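Local coordinates for protein Tetur07g02040 (Tetranychus urticae, PDB 6BDJ) that probably cleaves aromatic rings between adjacent hydroxyl groups, inserting both atoms of molecular oxygen at a ferric iron centre, at residues Cys34-Phe46 with Asn223-Trp236. Residues are numbered along the deposited sequence; the frame is centred on the assembly and turned at random.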
ATOM      1  N   CYS A  34     -18.581  -4.806  -5.425  1.00110.51           N
ATOM      2  CA  CYS A  34     -19.193  -3.443  -5.265  1.00108.13           C
ATOM      3  C   CYS A  34     -19.845  -3.249  -3.877  1.00103.97           C
ATOM      4  O   CYS A  34     -21.070  -3.110  -3.697  1.00107.93           O
ATOM      5  CB  CYS A  34     -20.146  -3.121  -6.430  1.00111.97           C
ATOM      6  SG  CYS A  34     -20.468  -1.353  -6.615  1.00111.32           S
ATOM      7  N   SER A  35     -18.971  -3.269  -2.885  1.00 95.42           N
ATOM      8  CA  SER A  35     -19.260  -2.722  -1.576  1.00 88.89           C
ATOM      9  C   SER A  35     -18.084  -1.823  -1.203  1.00 80.91           C
ATOM     10  O   SER A  35     -16.928  -2.090  -1.583  1.00 75.97           O
ATOM     11  CB  SER A  35     -19.473  -3.821  -0.537  1.00 90.31           C
ATOM     12  OG  SER A  35     -18.352  -4.681  -0.449  1.00 88.90           O
ATOM     13  N   LEU A  36     -18.401  -0.745  -0.496  1.00 75.87           N
ATOM     14  CA  LEU A  36     -17.442   0.273  -0.165  1.00 73.73           C
ATOM     15  C   LEU A  36     -16.239  -0.332   0.549  1.00 69.03           C
ATOM     16  O   LEU A  36     -16.373  -0.925   1.619  1.00 66.99           O
ATOM     17  CB  LEU A  36     -18.104   1.337   0.691  1.00 75.96           C
ATOM     18  CG  LEU A  36     -17.237   2.505   1.168  1.00 76.38           C
ATOM     19  CD1 LEU A  36     -16.735   3.336  -0.015  1.00 75.97           C
ATOM     20  CD2 LEU A  36     -18.047   3.322   2.171  1.00 76.79           C
ATOM     21  N   SER A  37     -15.067  -0.203  -0.068  1.00 67.43           N
ATOM     22  CA  SER A  37     -13.840  -0.677   0.557  1.00 64.71           C
ATOM     23  C   SER A  37     -13.594   0.063   1.866  1.00 61.69           C
ATOM     24  O   SER A  37     -13.994   1.213   2.024  1.00 63.67           O
ATOM     25  CB  SER A  37     -12.662  -0.544  -0.379  1.00 64.32           C
ATOM     26  OG  SER A  37     -12.768  -1.524  -1.395  1.00 68.69           O
ATOM     27  N   PRO A  38     -12.986  -0.616   2.834  1.00 60.06           N
ATOM     28  CA  PRO A  38     -12.701   0.068   4.070  1.00 58.81           C
ATOM     29  C   PRO A  38     -11.510   1.018   3.910  1.00 55.53           C
ATOM     30  O   PRO A  38     -10.651   0.803   3.059  1.00 49.40           O
ATOM     31  CB  PRO A  38     -12.306  -1.076   4.990  1.00 60.79           C
ATOM     32  CG  PRO A  38     -11.598  -2.024   4.068  1.00 60.92           C
ATOM     33  CD  PRO A  38     -12.440  -1.991   2.822  1.00 60.79           C
ATOM     34  N   GLU A  39     -11.508   2.056   4.734  1.00 54.88           N
ATOM     35  CA  GLU A  39     -10.396   2.948   4.882  1.00 53.21           C
ATOM     36  C   GLU A  39      -9.583   2.568   6.104  1.00 51.91           C
ATOM     37  O   GLU A  39     -10.097   1.974   7.073  1.00 49.83           O
ATOM     38  CB  GLU A  39     -10.891   4.369   5.084  1.00 56.53           C
ATOM     39  CG  GLU A  39     -11.537   5.008   3.870  1.00 58.16           C
ATOM     40  CD  GLU A  39     -11.433   6.523   3.924  1.00 60.17           C
ATOM     41  OE1 GLU A  39     -10.389   7.095   3.480  1.00 57.86           O
ATOM     42  OE2 GLU A  39     -12.398   7.125   4.422  1.00 64.18           O
ATOM     43  N   VAL A  40      -8.310   2.949   6.095  1.00 50.19           N
ATOM     44  CA  VAL A  40      -7.391   2.619   7.195  1.00 50.05           C
ATOM     45  C   VAL A  40      -6.477   3.824   7.323  1.00 50.14           C
ATOM     46  O   VAL A  40      -6.136   4.460   6.308  1.00 52.15           O
ATOM     47  CB  VAL A  40      -6.521   1.383   6.856  1.00 51.36           C
ATOM     48  CG1 VAL A  40      -5.688   0.983   8.063  1.00 51.54           C
ATOM     49  CG2 VAL A  40      -7.376   0.193   6.441  1.00 52.87           C
ATOM     50  N   GLY A  41      -6.029   4.100   8.545  1.00 49.03           N
ATOM     51  CA  GLY A  41      -5.197   5.274   8.819  1.00 49.71           C
ATOM     52  C   GLY A  41      -3.940   5.319   7.925  1.00 49.96           C
ATOM     53  O   GLY A  41      -3.369   4.297   7.571  1.00 50.27           O
ATOM     54  N   GLU A  42      -3.547   6.524   7.560  1.00 51.03           N
ATOM     55  CA  GLU A  42      -2.409   6.761   6.673  1.00 49.70           C
ATOM     56  C   GLU A  42      -1.083   6.326   7.274  1.00 49.59           C
ATOM     57  O   GLU A  42      -0.139   5.965   6.547  1.00 48.02           O
ATOM     58  CB  GLU A  42      -2.330   8.253   6.401  1.00 50.58           C
ATOM     59  CG  GLU A  42      -1.330   8.661   5.355  1.00 49.61           C
ATOM     60  CD  GLU A  42      -1.544  10.107   4.978  1.00 52.18           C
ATOM     61  OE1 GLU A  42      -1.006  11.009   5.689  1.00 53.75           O
ATOM     62  OE2 GLU A  42      -2.276  10.328   3.979  1.00 53.41           O
ATOM     63  N   GLY A  43      -1.011   6.408   8.599  1.00 48.09           N
ATOM     64  CA  GLY A  43       0.254   6.359   9.305  1.00 47.76           C
ATOM     65  C   GLY A  43       1.091   7.593   9.009  1.00 47.42           C
ATOM     66  O   GLY A  43       0.635   8.499   8.312  1.00 46.05           O
ATOM     67  N   PRO A  44       2.320   7.628   9.527  1.00 46.99           N
ATOM     68  CA  PRO A  44       3.153   8.829   9.500  1.00 48.83           C
ATOM     69  C   PRO A  44       4.047   9.046   8.295  1.00 47.42           C
ATOM     70  O   PRO A  44       4.715  10.073   8.231  1.00 48.72           O
ATOM     71  CB  PRO A  44       4.040   8.663  10.751  1.00 51.55           C
ATOM     72  CG  PRO A  44       3.888   7.234  11.203  1.00 51.37           C
ATOM     73  CD  PRO A  44       2.984   6.529  10.240  1.00 49.34           C
ATOM     74  N   TYR A  45       4.094   8.108   7.356  1.00 45.54           N
ATOM     75  CA  TYR A  45       5.130   8.153   6.327  1.00 45.03           C
ATOM     76  C   TYR A  45       4.693   8.473   4.913  1.00 46.07           C
ATOM     77  O   TYR A  45       5.482   8.256   3.967  1.00 43.88           O
ATOM     78  CB  TYR A  45       5.955   6.869   6.362  1.00 45.55           C
ATOM     79  CG  TYR A  45       6.517   6.564   7.744  1.00 48.07           C
ATOM     80  CD1 TYR A  45       7.214   7.529   8.473  1.00 49.99           C
ATOM     81  CD2 TYR A  45       6.322   5.324   8.328  1.00 52.05           C
ATOM     82  CE1 TYR A  45       7.744   7.244   9.720  1.00 54.73           C
ATOM     83  CE2 TYR A  45       6.835   5.020   9.593  1.00 55.05           C
ATOM     84  CZ  TYR A  45       7.552   5.983  10.282  1.00 56.56           C
ATOM     85  OH  TYR A  45       8.053   5.680  11.521  1.00 59.75           O
ATOM     86  N   PHE A  46       3.502   9.059   4.744  1.00 44.62           N
ATOM     87  CA  PHE A  46       3.114   9.536   3.415  1.00 43.08           C
ATOM     88  C   PHE A  46       3.980  10.706   3.034  1.00 43.80           C
ATOM     89  O   PHE A  46       4.302  11.564   3.882  1.00 43.21           O
ATOM     90  CB  PHE A  46       1.645   9.937   3.319  1.00 44.14           C
ATOM     91  CG  PHE A  46       1.216  10.340   1.930  1.00 44.49           C
ATOM     92  CD1 PHE A  46       1.376   9.469   0.847  1.00 43.66           C
ATOM     93  CD2 PHE A  46       0.678  11.603   1.685  1.00 45.18           C
ATOM     94  CE1 PHE A  46       1.007   9.854  -0.434  1.00 43.22           C
ATOM     95  CE2 PHE A  46       0.295  11.979   0.423  1.00 44.66           C
ATOM     96  CZ  PHE A  46       0.457  11.118  -0.646  1.00 44.10           C
ATOM     97  N   ASN A 223      -9.293  -5.534  -5.853  1.00 74.17           N
ATOM     98  CA  ASN A 223     -10.372  -4.775  -6.444  1.00 76.36           C
ATOM     99  C   ASN A 223     -10.896  -3.856  -5.358  1.00 73.61           C
ATOM    100  O   ASN A 223     -11.212  -4.333  -4.282  1.00 76.55           O
ATOM    101  CB  ASN A 223     -11.457  -5.738  -6.932  1.00 81.52           C
ATOM    102  CG  ASN A 223     -10.950  -6.665  -8.011  1.00 84.24           C
ATOM    103  OD1 ASN A 223     -10.181  -6.247  -8.854  1.00 83.33           O
ATOM    104  ND2 ASN A 223     -11.383  -7.919  -7.991  1.00 88.68           N
ATOM    105  N   LEU A 224     -10.946  -2.551  -5.620  1.00 70.78           N
ATOM    106  CA  LEU A 224     -11.470  -1.560  -4.658  1.00 69.74           C
ATOM    107  C   LEU A 224     -12.691  -0.813  -5.195  1.00 68.61           C
ATOM    108  O   LEU A 224     -12.784  -0.500  -6.392  1.00 70.49           O
ATOM    109  CB  LEU A 224     -10.374  -0.540  -4.272  1.00 67.26           C
ATOM    110  CG  LEU A 224      -9.122  -1.117  -3.593  1.00 66.55           C
ATOM    111  CD1 LEU A 224      -7.947  -0.148  -3.583  1.00 65.55           C
ATOM    112  CD2 LEU A 224      -9.430  -1.610  -2.186  1.00 66.63           C
ATOM    113  N   ALA A 225     -13.626  -0.554  -4.283  1.00 70.28           N
ATOM    114  CA  ALA A 225     -14.762   0.327  -4.518  1.00 68.90           C
ATOM    115  C   ALA A 225     -14.603   1.519  -3.593  1.00 66.04           C
ATOM    116  O   ALA A 225     -14.574   1.362  -2.375  1.00 67.45           O
ATOM    117  CB  ALA A 225     -16.061  -0.394  -4.225  1.00 71.95           C
ATOM    118  N   ILE A 226     -14.489   2.705  -4.164  1.00 65.78           N
ATOM    119  CA  ILE A 226     -14.320   3.924  -3.375  1.00 65.38           C
ATOM    120  C   ILE A 226     -15.406   4.952  -3.710  1.00 67.93           C
ATOM    121  O   ILE A 226     -16.264   4.707  -4.538  1.00 70.59           O
ATOM    122  CB  ILE A 226     -12.905   4.522  -3.579  1.00 65.22           C
ATOM    123  CG1 ILE A 226     -12.653   4.884  -5.045  1.00 67.27           C
ATOM    124  CG2 ILE A 226     -11.829   3.554  -3.099  1.00 61.50           C
ATOM    125  CD1 ILE A 226     -11.732   6.073  -5.138  1.00 67.42           C
ATOM    126  N   ASN A 227     -15.362   6.083  -3.025  1.00 67.78           N
ATOM    127  CA  ASN A 227     -16.299   7.160  -3.202  1.00 70.14           C
ATOM    128  C   ASN A 227     -15.548   8.416  -3.596  1.00 72.24           C
ATOM    129  O   ASN A 227     -14.926   9.040  -2.746  1.00 70.97           O
ATOM    130  CB  ASN A 227     -17.049   7.378  -1.882  1.00 70.59           C
ATOM    131  CG  ASN A 227     -18.208   8.349  -2.031  1.00 73.11           C
ATOM    132  OD1 ASN A 227     -18.441   8.907  -3.108  1.00 76.01           O
ATOM    133  ND2 ASN A 227     -18.918   8.572  -0.955  1.00 72.08           N
ATOM    134  N   PRO A 228     -15.594   8.807  -4.892  1.00 79.68           N
ATOM    135  CA  PRO A 228     -14.810   9.984  -5.340  1.00 79.47           C
ATOM    136  C   PRO A 228     -15.248  11.337  -4.766  1.00 82.13           C
ATOM    137  O   PRO A 228     -14.469  12.295  -4.843  1.00 82.09           O
ATOM    138  CB  PRO A 228     -14.966   9.975  -6.870  1.00 82.61           C
ATOM    139  CG  PRO A 228     -16.124   9.113  -7.152  1.00 84.99           C
ATOM    140  CD  PRO A 228     -16.254   8.135  -6.021  1.00 82.32           C
ATOM    141  N   LEU A 229     -16.460  11.413  -4.214  1.00 83.73           N
ATOM    142  CA  LEU A 229     -16.932  12.624  -3.544  1.00 88.70           C
ATOM    143  C   LEU A 229     -16.468  12.664  -2.091  1.00 88.53           C
ATOM    144  O   LEU A 229     -16.422  13.739  -1.490  1.00 93.50           O
ATOM    145  CB  LEU A 229     -18.464  12.728  -3.590  1.00 89.99           C
ATOM    146  N   HIS A 230     -16.149  11.501  -1.521  1.00 85.71           N
ATOM    147  CA  HIS A 230     -15.749  11.424  -0.116  1.00 79.97           C
ATOM    148  C   HIS A 230     -14.469  12.197   0.060  1.00 78.24           C
ATOM    149  O   HIS A 230     -13.579  12.076  -0.756  1.00 75.30           O
ATOM    150  CB  HIS A 230     -15.557   9.982   0.349  1.00 78.19           C
ATOM    151  CG  HIS A 230     -15.322   9.859   1.835  1.00 77.42           C
ATOM    152  ND1 HIS A 230     -16.254  10.261   2.766  1.00 78.17           N
ATOM    153  CD2 HIS A 230     -14.262   9.393   2.539  1.00 75.89           C
ATOM    154  CE1 HIS A 230     -15.782  10.051   3.980  1.00 78.29           C
ATOM    155  NE2 HIS A 230     -14.573   9.525   3.871  1.00 77.26           N
ATOM    156  N   ARG A 231     -14.413  13.040   1.082  1.00 80.20           N
ATOM    157  CA  ARG A 231     -13.146  13.585   1.549  1.00 79.31           C
ATOM    158  C   ARG A 231     -12.740  12.759   2.755  1.00 72.78           C
ATOM    159  O   ARG A 231     -13.429  12.783   3.788  1.00 72.13           O
ATOM    160  CB  ARG A 231     -13.288  15.042   1.952  1.00 86.80           C
ATOM    161  CG  ARG A 231     -13.493  16.019   0.801  1.00 92.93           C
ATOM    162  CD  ARG A 231     -13.295  17.464   1.253  1.00 98.66           C
ATOM    163  NE  ARG A 231     -13.981  17.743   2.528  1.00104.34           N
ATOM    164  CZ  ARG A 231     -15.111  18.431   2.702  1.00110.11           C
ATOM    165  NH1 ARG A 231     -15.599  18.565   3.939  1.00112.52           N
ATOM    166  NH2 ARG A 231     -15.755  18.997   1.679  1.00114.77           N
ATOM    167  N   SER A 232     -11.642  12.011   2.619  1.00 66.69           N
ATOM    168  CA  SER A 232     -11.099  11.212   3.723  1.00 64.22           C
ATOM    169  C   SER A 232     -10.623  12.155   4.831  1.00 64.85           C
ATOM    170  O   SER A 232     -10.263  13.290   4.563  1.00 65.22           O
ATOM    171  CB  SER A 232      -9.938  10.331   3.232  1.00 60.61           C
ATOM    172  OG  SER A 232      -9.463   9.470   4.268  1.00 59.31           O
ATOM    173  N   ASN A 233     -10.653  11.700   6.072  1.00 66.15           N
ATOM    174  CA  ASN A 233     -10.056  12.444   7.193  1.00 71.18           C
ATOM    175  C   ASN A 233      -8.950  11.600   7.838  1.00 70.79           C
ATOM    176  O   ASN A 233      -8.561  11.832   8.994  1.00 71.84           O
ATOM    177  CB  ASN A 233     -11.128  12.901   8.226  1.00 74.60           C
ATOM    178  CG  ASN A 233     -11.800  11.744   8.958  1.00 76.06           C
ATOM    179  OD1 ASN A 233     -11.667  10.572   8.591  1.00 77.85           O
ATOM    180  ND2 ASN A 233     -12.544  12.080   9.999  1.00 78.13           N
ATOM    181  N   LEU A 234      -8.429  10.634   7.084  1.00 67.85           N
ATOM    182  CA  LEU A 234      -7.478   9.666   7.639  1.00 65.43           C
ATOM    183  C   LEU A 234      -6.020   9.993   7.366  1.00 63.63           C
ATOM    184  O   LEU A 234      -5.122   9.202   7.698  1.00 62.25           O
ATOM    185  CB  LEU A 234      -7.842   8.253   7.174  1.00 63.97           C
ATOM    186  CG  LEU A 234      -9.111   7.792   7.912  1.00 66.68           C
ATOM    187  CD1 LEU A 234      -9.708   6.569   7.257  1.00 67.77           C
ATOM    188  CD2 LEU A 234      -8.842   7.446   9.368  1.00 65.74           C
ATOM    189  N   MET A 235      -5.783  11.180   6.797  1.00 64.38           N
ATOM    190  CA  MET A 235      -4.445  11.681   6.570  1.00 64.84           C
ATOM    191  C   MET A 235      -3.822  11.955   7.943  1.00 65.58           C
ATOM    192  O   MET A 235      -4.543  12.247   8.888  1.00 65.39           O
ATOM    193  CB  MET A 235      -4.399  12.913   5.637  1.00 68.83           C
ATOM    194  CG  MET A 235      -5.406  14.032   5.888  1.00 75.57           C
ATOM    195  SD  MET A 235      -7.086  13.894   5.196  1.00 79.79           S
ATOM    196  CE  MET A 235      -7.029  12.584   3.987  1.00 76.18           C
ATOM    197  N   TRP A 236      -2.500  11.820   8.052  1.00 62.04           N
ATOM    198  CA  TRP A 236      -1.792  11.973   9.318  1.00 63.63           C
ATOM    199  C   TRP A 236      -1.931  13.350   9.949  1.00 68.21           C
ATOM    200  O   TRP A 236      -2.015  13.439  11.172  1.00 69.64           O
ATOM    201  CB  TRP A 236      -0.322  11.620   9.132  1.00 60.50           C
ATOM    202  CG  TRP A 236       0.465  11.588  10.385  1.00 60.94           C
ATOM    203  CD1 TRP A 236       1.304  12.548  10.824  1.00 62.37           C
ATOM    204  CD2 TRP A 236       0.434  10.577  11.405  1.00 59.79           C
ATOM    205  NE1 TRP A 236       1.852  12.192  12.039  1.00 64.42           N
ATOM    206  CE2 TRP A 236       1.306  10.998  12.432  1.00 62.26           C
ATOM    207  CE3 TRP A 236      -0.234   9.353  11.540  1.00 58.52           C
ATOM    208  CZ2 TRP A 236       1.555  10.224  13.577  1.00 63.43           C
ATOM    209  CZ3 TRP A 236       0.004   8.576  12.679  1.00 60.22           C
ATOM    210  CH2 TRP A 236       0.895   9.021  13.688  1.00 62.81           C
TER
HETATM  211  O   HOH W   1     -12.501   9.251   5.950  1.00 65.04           O
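Leu-224 and Ala-225, at the end of the last strand of the intradiol dioxygenase beta core, meet Ser-37 of the N-terminal segment 34-46, which then runs beside the C-terminal tail toward the iron site. Leu-224 lays CD2 against the hydroxyl of Ser-37. Ala-225 is gripped at both backbone ends: its O accepts from Ser-37 N at 2.8 Å, in the carbonyl plane, and its N donates to Ser-37 OG at 3.2 Å. Serine suits this place because OG, held beside its own backbone N (chi1 -73°), accepts the N-H of Ala-225 as a backbone carbonyl would, while the small methyl of Ala-225 lies close to Ser-35 O. After the type I turn 227-230, the edge of the His-230 ring meets a water that donates to Glu-39 OE2. Ser-232 OG donates a hydrogen bond to Glu-39 OE1, 2.7 Å away, and accepts from Leu-234 N, closing an ST turn; Ile-161 N also donates to OE1, so OE1 takes two bonds and OE2 a third, from water. Leu-234 presses CD1 against Glu-39 CB at 3.3 Å, shielding the aliphatic part of that side chain, and its O accepts from Glu-42 N. Met-235 sets CB beside the Glu-42 carboxylate, whose OE2 forms a salt bridge with Arg-151. Trp-236, with CG opposite the backbone N (chi1 -173°), sets its indole against Gly-43 and lays one face over Pro-44, while NE1 bonds to Lys-106 O. Cut back to an alanine, this position is likely to lose the aromatic cover of Pro-44, whose side chain lies about 6 Å from the bound iron, and leave Lys-106 O without that donor. The rigid proline presents CA to the five-membered ring in a CH-pi contact, 4.0 Å from the centroid, and Trp-236 N points nearly straight (174°) at Glu-42 OE1, 2.9 Å away and approached from above the carboxylate plane.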